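Long-range contacts in probable adhesion protein (Pseudomonas aeruginosa PAO1, PDB 6R3Z), which probably serves as a periplasmic solute-binding protein that captures divalent metal ions, ferrous iron among them, for uptake by a transport system: residues 56-62 against 82-88; 155-159 against 265-270; 91-95 against 181-185; 212-216 against 236-241. All coordinates share one frame; numbering follows the deposited sequence.

Contact 1: residues 56-62 against 82-88; sequences LDVVVLN and IPVIEAN
Asn62 O receives two donors at the C-terminal end of this pair of strands: Asn88 ND2 at 2.8 Å, in a nearly straight bond (167°), and a water. The same water donates to Glu86 OE1 and accepts from Asn88 N, so it bridges the two backbones just beyond the parallel pairing of strands 58-61 and 84-86. These strands belong to a beta-alpha-beta unit whose helix is 68-76. Backbone bonds alternate along them, from Val59 N to Pro83 O (3.0 Å) through Ile85 N to Val59 O and Leu61 N to Ile85 O (2.8 Å) to Ala87 N on Leu61 O.

The Asn62 and Asn88 amides are turned 76° apart, and their nitrogens, both donors, do not pair. Asn62 ND2 is held by Tyr16 OH and Pro110 O, while Asn62 OD1 accepts from Val64 N and His66 N, which probably steadies the turn to metal ligand His66. On one face, Ile85 CG1 lies 3.8 Å from Val58 CG2, and helix 116-133 covers the pair, with helix 14-24 beside it on Val60. The other face looks to helix 68-76, and there Leu61 CD1 presses on Val84 CG1 at 3.4 Å, tighter than ordinary van der Waals contact.

Contact 2: residues 155-159 against 265-270; sequences LRADA and MARNLD. With EDO (1,2-ethanediol), chain H; EDO (1,2-ethanediol), chain I.
Helix 138-160, which carries the chain from the first lobe to the second as the long linking helix of this solute-binding family does, meets the C-terminal helix 260-277 through Leu155 and Ala159 on one side and Ala266 and Leu269 on the other. The two segments run in nearly the same direction, their axes 9.4 Å apart and inclined by 28°. No direct hydrogen bond joins them.

Leu155 extends with CG trans to its own amide nitrogen (chi1 -174°), which carries CD2 across to the partner helix. There CD2 rests 3.7 Å from Ala266 CA and 3.6 Å from Leu269 CD1, the two leucine side chains crossing at about a right angle. One turn further on, the small Ala159 lets the backbones draw close, with Ala159 CB 3.6 Å from Leu269 CB. On the solvent side, beside the exposed Asp270, a water donates to both Ala159 O (3.0 Å) and Asp270 OD1 (2.8 Å). An ethanediol, probably a crystallisation additive, bonds to both carboxylate oxygens of Asp270.

Ile116, at the start of helix 116-133, touches Leu155, Met265 and Leu269, making this a three-helix junction, and Met265 also reaches Leu183 on helix 181-185.

Contact 3: residues 91-95 against 181-185; sequences VPLLA and DYLLR
The ring of Tyr182 has Leu94 over one face, with CD1 standing 4.1 Å above the ring plane and offset toward the rim, while Pro92 O and Leu93 CA lie at the ring edge. The closest carbons are Leu94 CG and Tyr182 CE1, 3.6 Å apart, and the two side chains run alongside in opposing senses. With chi1 at 49°, Leu94 CG sits between its own backbone N and carbonyl carbon, and the branch spreads over one turn of helix 181-185: CD1 touches Asp181 CB at 3.6 Å, and CD2 lies against Arg185 CD at 3.8 Å.

The phenol oxygen adds a polar link. Leu94 N donates to Tyr182 OH across 3.3 Å in a long, bent bond (141°), and the hydroxyl is also hydrogen-bonded to Asn109 O. Leu93 CD2 comes within 3.5 Å of Tyr182 OH. The tyrosine thus ties the loop leaving strand 84-86 to the second lobe, a short way from the metal ligand His111.

Val91, in the same loop, packs on helix 116-133, and Leu183 and Leu184 seat helix 181-185 against the C-terminal helix 260-277, so the contact spans the region between the two lobes of the solute-binding fold.

Contact 4: residues 212-216 against 236-241; sequences IDQLK and TIQRES
Ile212 divides its two branches between successive turns of helix 234-241, in a helix-strand-helix run (205-217, 220-226, 234-241) of the second alpha/beta lobe. CG2, trans to the backbone N, reaches Glu240 CB at 3.8 Å, whereas CG1, on the nitrogen side, carries the chain toward Ile237, with 4.1 Å between Ile212 CG1 and Ile237 CG1. Ile237 shares this chi1 rotamer and turns its own CG2 to Leu215, whose CD1 approaches at 3.7 Å with the side chains crossing at about a right angle. These three residues form the aliphatic part of the interface, flanked by Glu240, Ser241 and Lys216, between two helix segments whose axes lie 9.7 Å apart at a crossing angle of -46°.

The polar groups lie round this core and mostly bond within their own helix. Ser241 turns OG to chi1 69°, from where it folds back onto Ile237 O at 2.6 Å. It approaches from above the carbonyl plane (50° out of it), and Ile237 O takes Ser241 N as a second donor, so the carbonyl oxygen of the buried Ile237 is gripped twice; Ser241 OG also has a weak bond with Val243 N. Lys216 bends at chi3 and chi4, which brings NZ back to a salt bridge with Asp213 OD1 (3.2 Å), met on the anti side of the carboxylate; Asp213 OD2 pairs with Lys209. Bending also lays Lys216 CE against Glu240 O, at 3.5 Å.

Both helices pack on the second parallel sheet: Leu215 touches Val220 and Ile237 touches Ile223, both of strand 220-226.

In the fold
From the N terminus, contact 1 is the first to close, pairing strands across the short loop that holds helix 68-76 in the first lobe. The chain then passes directly into 91-95, where contact 3 opens, and reaches 155-159, the start of contact 2, before 181-185 completes contact 3. These two contacts therefore cross, and they touch where Met265 and Asn268 meet Leu183. Contact 4 closes a local loop round strand 220-226 in the second lobe and is nested inside the long loop that contact 2 finishes at 265-270. Contacts 1 and 4 thus consolidate separate lobes, about 42 Å apart between centres, whereas contacts 2 and 3 tie the region joining them.

Contact 1: residues 56-62 against 82-88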
# COMPACT_ATOMS: atom_id res chain seq x y z
N LEU A 56 8.73 -13.66 -18.26
CA LEU A 56 7.73 -14.00 -17.23
C LEU A 56 6.60 -14.89 -17.72
O LEU A 56 6.34 -14.96 -18.92
CB LEU A 56 7.14 -12.71 -16.60
CG LEU A 56 8.12 -11.64 -16.12
CD1 LEU A 56 7.38 -10.43 -15.59
CD2 LEU A 56 9.05 -12.17 -15.07
N ASP A 57 5.92 -15.56 -16.76
CA ASP A 57 4.77 -16.42 -17.04
C ASP A 57 3.45 -15.77 -16.66
O ASP A 57 2.40 -16.21 -17.12
CB ASP A 57 4.90 -17.75 -16.27
CG ASP A 57 6.15 -18.49 -16.68
OD1 ASP A 57 6.29 -18.81 -17.88
OD2 ASP A 57 7.02 -18.68 -15.81
N VAL A 58 3.50 -14.81 -15.73
CA VAL A 58 2.32 -14.12 -15.18
C VAL A 58 2.75 -12.84 -14.49
O VAL A 58 3.86 -12.78 -13.94
CB VAL A 58 1.50 -15.06 -14.22
CG1 VAL A 58 2.33 -15.54 -13.03
CG2 VAL A 58 0.19 -14.39 -13.75
N VAL A 59 1.86 -11.83 -14.50
CA VAL A 59 2.11 -10.58 -13.77
C VAL A 59 0.95 -10.37 -12.77
O VAL A 59 -0.21 -10.40 -13.17
CB VAL A 59 2.29 -9.32 -14.67
CG1 VAL A 59 2.55 -8.07 -13.83
CG2 VAL A 59 3.42 -9.51 -15.70
N VAL A 60 1.28 -10.14 -11.50
CA VAL A 60 0.32 -9.82 -10.45
C VAL A 60 0.16 -8.29 -10.46
O VAL A 60 1.17 -7.56 -10.42
CB VAL A 60 0.78 -10.33 -9.06
CG1 VAL A 60 -0.11 -9.79 -7.93
CG2 VAL A 60 0.78 -11.87 -9.04
N LEU A 61 -1.09 -7.82 -10.53
CA LEU A 61 -1.40 -6.39 -10.58
C LEU A 61 -2.29 -5.92 -9.44
O LEU A 61 -3.21 -6.62 -9.01
CB LEU A 61 -2.15 -6.03 -11.88
CG LEU A 61 -1.44 -6.18 -13.24
CD1 LEU A 61 -2.34 -5.68 -14.36
CD2 LEU A 61 -0.13 -5.42 -13.28
N ASN A 62 -2.04 -4.68 -8.99
CA ASN A 62 -2.89 -3.98 -8.04
C ASN A 62 -4.18 -3.73 -8.87
O ASN A 62 -5.30 -4.01 -8.40
CB ASN A 62 -2.21 -2.66 -7.59
CG ASN A 62 -3.18 -1.65 -7.01
OD1 ASN A 62 -3.69 -0.78 -7.72
ND2 ASN A 62 -3.48 -1.77 -5.71
N ILE A 82 0.24 -11.87 -21.92
CA ILE A 82 0.70 -12.57 -20.72
C ILE A 82 -0.45 -12.66 -19.67
O ILE A 82 -1.16 -11.67 -19.47
CB ILE A 82 1.99 -11.89 -20.12
CG1 ILE A 82 2.71 -12.82 -19.11
CG2 ILE A 82 1.70 -10.51 -19.49
CD1 ILE A 82 4.07 -12.34 -18.64
N PRO A 83 -0.64 -13.81 -18.99
CA PRO A 83 -1.67 -13.87 -17.94
C PRO A 83 -1.44 -12.80 -16.86
O PRO A 83 -0.31 -12.47 -16.49
CB PRO A 83 -1.51 -15.28 -17.37
CG PRO A 83 -0.92 -16.08 -18.50
CD PRO A 83 0.05 -15.12 -19.13
N VAL A 84 -2.55 -12.21 -16.39
CA VAL A 84 -2.50 -11.16 -15.40
C VAL A 84 -3.42 -11.53 -14.24
O VAL A 84 -4.58 -11.94 -14.46
CB VAL A 84 -2.86 -9.80 -16.06
CG1 VAL A 84 -3.48 -8.83 -15.07
CG2 VAL A 84 -1.65 -9.19 -16.77
N ILE A 85 -2.89 -11.43 -13.03
CA ILE A 85 -3.69 -11.67 -11.83
C ILE A 85 -4.15 -10.34 -11.27
O ILE A 85 -3.31 -9.52 -10.85
CB ILE A 85 -2.94 -12.54 -10.78
CG1 ILE A 85 -2.71 -13.96 -11.32
CG2 ILE A 85 -3.69 -12.55 -9.43
CD1 ILE A 85 -1.73 -14.81 -10.44
N GLU A 86 -5.46 -10.12 -11.28
CA GLU A 86 -6.07 -8.91 -10.71
C GLU A 86 -6.22 -9.19 -9.19
O GLU A 86 -7.18 -9.83 -8.75
CB GLU A 86 -7.42 -8.59 -11.39
CG GLU A 86 -7.28 -8.17 -12.85
CD GLU A 86 -6.64 -6.82 -13.15
OE1 GLU A 86 -6.44 -6.02 -12.21
OE2 GLU A 86 -6.36 -6.56 -14.35
N ALA A 87 -5.20 -8.77 -8.40
CA ALA A 87 -5.16 -9.06 -6.96
C ALA A 87 -6.38 -8.60 -6.17
O ALA A 87 -6.72 -9.19 -5.14
CB ALA A 87 -3.90 -8.46 -6.34
N ASN A 88 -7.00 -7.49 -6.62
CA ASN A 88 -8.11 -6.86 -5.91
C ASN A 88 -9.49 -7.33 -6.34
O ASN A 88 -10.49 -6.73 -5.92
CB ASN A 88 -7.97 -5.33 -6.05
CG ASN A 88 -6.90 -4.79 -5.13
OD1 ASN A 88 -7.04 -4.82 -3.90
ND2 ASN A 88 -5.79 -4.34 -5.70
O HOH W 1 -7.04 -6.08 -9.17

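Contact 2: residues 155-159 against 265-270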
# COMPACT_ATOMS: atom_id res chain seq x y z
N LEU A 155 -0.17 -9.54 13.80
CA LEU A 155 0.46 -8.23 13.71
C LEU A 155 -0.58 -7.17 14.13
O LEU A 155 -0.27 -6.28 14.92
CB LEU A 155 0.83 -8.05 12.22
CG LEU A 155 1.62 -6.89 11.75
CD1 LEU A 155 2.26 -7.26 10.43
CD2 LEU A 155 0.73 -5.66 11.54
N ARG A 156 -1.81 -7.29 13.60
CA ARG A 156 -2.89 -6.34 13.89
C ARG A 156 -3.31 -6.45 15.36
O ARG A 156 -3.43 -5.43 16.04
CB ARG A 156 -4.07 -6.56 12.93
CG ARG A 156 -5.19 -5.55 13.15
CD ARG A 156 -6.30 -5.68 12.15
NE ARG A 156 -7.38 -4.73 12.44
CZ ARG A 156 -8.40 -4.97 13.25
NH1 ARG A 156 -8.52 -6.15 13.85
NH2 ARG A 156 -9.33 -4.04 13.45
N ALA A 157 -3.48 -7.70 15.86
CA ALA A 157 -3.85 -7.96 17.26
C ALA A 157 -2.79 -7.37 18.21
O ALA A 157 -3.17 -6.73 19.19
CB ALA A 157 -3.98 -9.47 17.50
N ASP A 158 -1.49 -7.54 17.89
CA ASP A 158 -0.37 -7.05 18.71
C ASP A 158 -0.38 -5.52 18.79
O ASP A 158 -0.22 -4.96 19.89
CB ASP A 158 0.98 -7.57 18.20
CG ASP A 158 1.22 -9.05 18.46
OD1 ASP A 158 0.48 -9.64 19.29
OD2 ASP A 158 2.14 -9.62 17.84
N ALA A 159 -0.65 -4.84 17.66
CA ALA A 159 -0.75 -3.39 17.65
C ALA A 159 -1.96 -2.93 18.51
O ALA A 159 -1.80 -2.05 19.35
CB ALA A 159 -0.91 -2.90 16.22
N MET A 265 4.07 -2.53 8.09
CA MET A 265 2.68 -2.42 8.54
C MET A 265 2.62 -2.42 10.07
O MET A 265 1.81 -1.68 10.63
CB MET A 265 1.78 -3.52 8.00
CG MET A 265 1.26 -3.23 6.63
SD MET A 265 0.28 -1.69 6.40
CE MET A 265 -1.22 -2.08 7.28
N ALA A 266 3.48 -3.23 10.74
CA ALA A 266 3.51 -3.25 12.21
C ALA A 266 3.86 -1.82 12.71
O ALA A 266 3.16 -1.29 13.57
CB ALA A 266 4.54 -4.27 12.70
N ARG A 267 4.87 -1.18 12.09
CA ARG A 267 5.26 0.19 12.44
C ARG A 267 4.15 1.21 12.15
O ARG A 267 3.92 2.10 12.97
CB ARG A 267 6.61 0.57 11.81
CG ARG A 267 7.75 -0.23 12.47
CD ARG A 267 9.07 0.51 12.41
NE ARG A 267 9.64 0.51 11.07
CZ ARG A 267 10.48 -0.41 10.61
NH1 ARG A 267 10.83 -1.44 11.38
NH2 ARG A 267 10.96 -0.33 9.38
N ASN A 268 3.41 1.02 11.03
CA ASN A 268 2.29 1.88 10.65
C ASN A 268 1.19 1.81 11.73
O ASN A 268 0.77 2.84 12.26
CB ASN A 268 1.72 1.47 9.30
CG ASN A 268 2.48 2.09 8.15
OD1 ASN A 268 3.34 2.96 8.35
ND2 ASN A 268 2.18 1.66 6.94
N LEU A 269 0.76 0.60 12.07
CA LEU A 269 -0.25 0.40 13.10
C LEU A 269 0.19 0.94 14.48
O LEU A 269 -0.63 1.52 15.19
CB LEU A 269 -0.66 -1.08 13.17
CG LEU A 269 -1.44 -1.63 11.94
CD1 LEU A 269 -1.75 -3.11 12.09
CD2 LEU A 269 -2.75 -0.88 11.71
N ASP A 270 1.47 0.77 14.84
CA ASP A 270 2.00 1.26 16.12
C ASP A 270 1.94 2.79 16.17
O ASP A 270 1.62 3.35 17.21
CB ASP A 270 3.44 0.79 16.36
CG ASP A 270 3.57 -0.68 16.68
OD1 ASP A 270 2.55 -1.29 17.10
OD2 ASP A 270 4.69 -1.22 16.52
C1 EDO H . 4.72 -4.22 18.88
O1 EDO H . 4.73 -2.82 19.08
C2 EDO H . 3.26 -4.67 18.68
O2 EDO H . 2.68 -3.93 17.62
C1 EDO I . 3.92 -9.23 22.72
O1 EDO I . 4.56 -8.04 22.30
C2 EDO I . 2.66 -9.48 21.86
O2 EDO I . 1.77 -8.37 21.94
O HOH W 2 0.66 -0.45 18.99

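Contact 3: residues 91-95 against 181-185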
# COMPACT_ATOMS: atom_id res chain seq x y z
N VAL A 91 -11.84 -7.58 -3.33
CA VAL A 91 -11.69 -6.54 -2.31
C VAL A 91 -12.76 -5.42 -2.36
O VAL A 91 -12.88 -4.75 -3.39
CB VAL A 91 -10.26 -5.93 -2.34
CG1 VAL A 91 -10.11 -4.77 -1.36
CG2 VAL A 91 -9.19 -6.99 -2.08
N PRO A 92 -13.43 -5.10 -1.20
CA PRO A 92 -14.34 -3.94 -1.15
C PRO A 92 -13.54 -2.64 -1.17
O PRO A 92 -12.61 -2.46 -0.37
CB PRO A 92 -15.08 -4.11 0.19
CG PRO A 92 -14.73 -5.50 0.68
CD PRO A 92 -13.37 -5.77 0.12
N LEU A 93 -13.87 -1.74 -2.10
CA LEU A 93 -13.13 -0.47 -2.25
C LEU A 93 -13.86 0.74 -1.61
O LEU A 93 -14.93 0.59 -1.02
CB LEU A 93 -12.85 -0.21 -3.74
CG LEU A 93 -11.99 -1.26 -4.47
CD1 LEU A 93 -12.50 -1.48 -5.88
CD2 LEU A 93 -10.55 -0.83 -4.53
N LEU A 94 -13.25 1.93 -1.74
CA LEU A 94 -13.78 3.23 -1.28
C LEU A 94 -13.10 4.35 -2.10
O LEU A 94 -11.93 4.19 -2.40
CB LEU A 94 -13.59 3.44 0.25
CG LEU A 94 -12.20 3.18 0.86
CD1 LEU A 94 -11.38 4.44 0.89
CD2 LEU A 94 -12.32 2.66 2.28
N ALA A 95 -13.79 5.43 -2.54
CA ALA A 95 -15.19 5.76 -2.31
C ALA A 95 -16.06 5.23 -3.45
O ALA A 95 -16.03 4.03 -3.73
CB ALA A 95 -15.35 7.27 -2.19
N ASP A 181 -6.71 5.67 4.02
CA ASP A 181 -8.14 5.51 4.31
C ASP A 181 -8.46 4.05 4.71
O ASP A 181 -9.17 3.86 5.70
CB ASP A 181 -8.97 6.00 3.12
CG ASP A 181 -8.67 7.47 2.81
OD1 ASP A 181 -7.62 7.74 2.16
OD2 ASP A 181 -9.45 8.34 3.24
N TYR A 182 -7.89 3.04 4.00
CA TYR A 182 -8.14 1.62 4.36
C TYR A 182 -7.49 1.28 5.70
O TYR A 182 -8.07 0.54 6.50
CB TYR A 182 -7.59 0.66 3.30
CG TYR A 182 -8.22 0.80 1.94
CD1 TYR A 182 -9.43 0.19 1.65
CD2 TYR A 182 -7.62 1.58 0.96
CE1 TYR A 182 -10.04 0.35 0.40
CE2 TYR A 182 -8.21 1.74 -0.30
CZ TYR A 182 -9.42 1.12 -0.57
OH TYR A 182 -10.03 1.26 -1.79
N LEU A 183 -6.28 1.82 5.95
CA LEU A 183 -5.56 1.58 7.20
C LEU A 183 -6.36 2.13 8.39
O LEU A 183 -6.55 1.42 9.38
CB LEU A 183 -4.17 2.23 7.15
CG LEU A 183 -3.22 1.80 8.28
CD1 LEU A 183 -1.80 1.70 7.78
CD2 LEU A 183 -3.29 2.76 9.44
N LEU A 184 -6.83 3.39 8.29
CA LEU A 184 -7.57 4.01 9.38
C LEU A 184 -8.95 3.39 9.57
O LEU A 184 -9.44 3.34 10.71
CB LEU A 184 -7.61 5.54 9.20
CG LEU A 184 -6.22 6.17 9.47
CD1 LEU A 184 -6.04 7.47 8.76
CD2 LEU A 184 -5.95 6.33 10.97
N ARG A 185 -9.53 2.82 8.48
CA ARG A 185 -10.82 2.12 8.52
C ARG A 185 -10.73 0.92 9.50
O ARG A 185 -11.73 0.53 10.08
CB ARG A 185 -11.20 1.60 7.12
CG ARG A 185 -12.68 1.19 7.00
CD ARG A 185 -13.06 0.95 5.55
NE ARG A 185 -14.51 1.03 5.36
CZ ARG A 185 -15.31 -0.03 5.28
NH1 ARG A 185 -14.81 -1.26 5.35
NH2 ARG A 185 -16.62 0.13 5.11

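Contact 4: residues 212-216 against 236-241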
# COMPACT_ATOMS: atom_id res chain seq x y z
N ILE A 212 -4.31 24.44 5.12
CA ILE A 212 -3.90 24.87 6.47
C ILE A 212 -5.09 25.56 7.19
O ILE A 212 -5.42 25.20 8.32
CB ILE A 212 -2.61 25.73 6.42
CG1 ILE A 212 -1.38 24.83 6.07
CG2 ILE A 212 -2.39 26.51 7.73
CD1 ILE A 212 -0.13 25.56 5.58
N ASP A 213 -5.79 26.48 6.47
CA ASP A 213 -6.98 27.16 7.01
C ASP A 213 -8.07 26.16 7.42
O ASP A 213 -8.65 26.31 8.49
CB ASP A 213 -7.53 28.20 6.02
CG ASP A 213 -6.66 29.45 5.92
OD1 ASP A 213 -5.85 29.69 6.85
OD2 ASP A 213 -6.80 30.19 4.92
N GLN A 214 -8.28 25.12 6.61
CA GLN A 214 -9.25 24.06 6.86
C GLN A 214 -8.88 23.22 8.10
O GLN A 214 -9.77 22.84 8.87
CB GLN A 214 -9.33 23.15 5.64
CG GLN A 214 -10.63 22.42 5.50
CD GLN A 214 -10.79 21.99 4.07
OE1 GLN A 214 -9.95 21.26 3.52
NE2 GLN A 214 -11.86 22.41 3.44
N LEU A 215 -7.57 22.89 8.26
CA LEU A 215 -7.11 22.11 9.43
C LEU A 215 -7.47 22.86 10.71
O LEU A 215 -7.94 22.24 11.67
CB LEU A 215 -5.58 21.84 9.38
CG LEU A 215 -5.06 21.04 8.15
CD1 LEU A 215 -3.55 20.86 8.20
CD2 LEU A 215 -5.77 19.70 7.99
N LYS A 216 -7.28 24.19 10.71
CA LYS A 216 -7.59 25.05 11.85
C LYS A 216 -9.10 25.14 12.05
O LYS A 216 -9.58 24.91 13.16
CB LYS A 216 -6.96 26.45 11.68
CG LYS A 216 -5.42 26.43 11.66
CD LYS A 216 -4.81 27.82 11.94
CE LYS A 216 -4.42 28.58 10.70
NZ LYS A 216 -5.58 29.22 10.04
N THR A 236 6.00 23.65 7.34
CA THR A 236 5.12 24.81 7.22
C THR A 236 3.73 24.47 7.76
O THR A 236 3.18 25.26 8.53
CB THR A 236 5.09 25.32 5.77
OG1 THR A 236 6.43 25.52 5.32
CG2 THR A 236 4.28 26.61 5.61
N ILE A 237 3.18 23.27 7.41
CA ILE A 237 1.88 22.82 7.94
C ILE A 237 1.88 22.77 9.46
O ILE A 237 1.02 23.39 10.08
CB ILE A 237 1.37 21.49 7.34
CG1 ILE A 237 1.09 21.62 5.84
CG2 ILE A 237 0.11 21.01 8.08
CD1 ILE A 237 0.83 20.27 5.11
N GLN A 238 2.86 22.07 10.05
CA GLN A 238 2.98 21.91 11.50
C GLN A 238 3.04 23.25 12.24
O GLN A 238 2.28 23.45 13.19
CB GLN A 238 4.17 21.01 11.85
CG GLN A 238 4.17 20.51 13.30
CD GLN A 238 5.46 19.82 13.68
OE1 GLN A 238 6.24 19.37 12.82
NE2 GLN A 238 5.72 19.71 14.97
N ARG A 239 3.90 24.17 11.77
CA ARG A 239 4.05 25.50 12.35
C ARG A 239 2.76 26.32 12.22
O ARG A 239 2.27 26.85 13.23
CB ARG A 239 5.21 26.24 11.67
CG ARG A 239 5.51 27.64 12.22
CD ARG A 239 6.66 28.30 11.49
NE ARG A 239 7.89 27.51 11.60
CZ ARG A 239 8.42 26.80 10.60
NH1 ARG A 239 7.85 26.80 9.40
NH2 ARG A 239 9.52 26.09 10.80
N GLU A 240 2.21 26.42 10.99
CA GLU A 240 1.04 27.25 10.70
C GLU A 240 -0.29 26.70 11.22
O GLU A 240 -1.18 27.49 11.53
CB GLU A 240 0.95 27.57 9.21
CG GLU A 240 2.10 28.46 8.73
CD GLU A 240 1.96 29.13 7.38
OE1 GLU A 240 0.83 29.23 6.86
OE2 GLU A 240 3.01 29.56 6.84
N SER A 241 -0.43 25.36 11.36
CA SER A 241 -1.69 24.78 11.84
C SER A 241 -1.68 24.38 13.33
O SER A 241 -2.75 24.36 13.95
CB SER A 241 -2.11 23.60 10.98
OG SER A 241 -1.22 22.50 11.15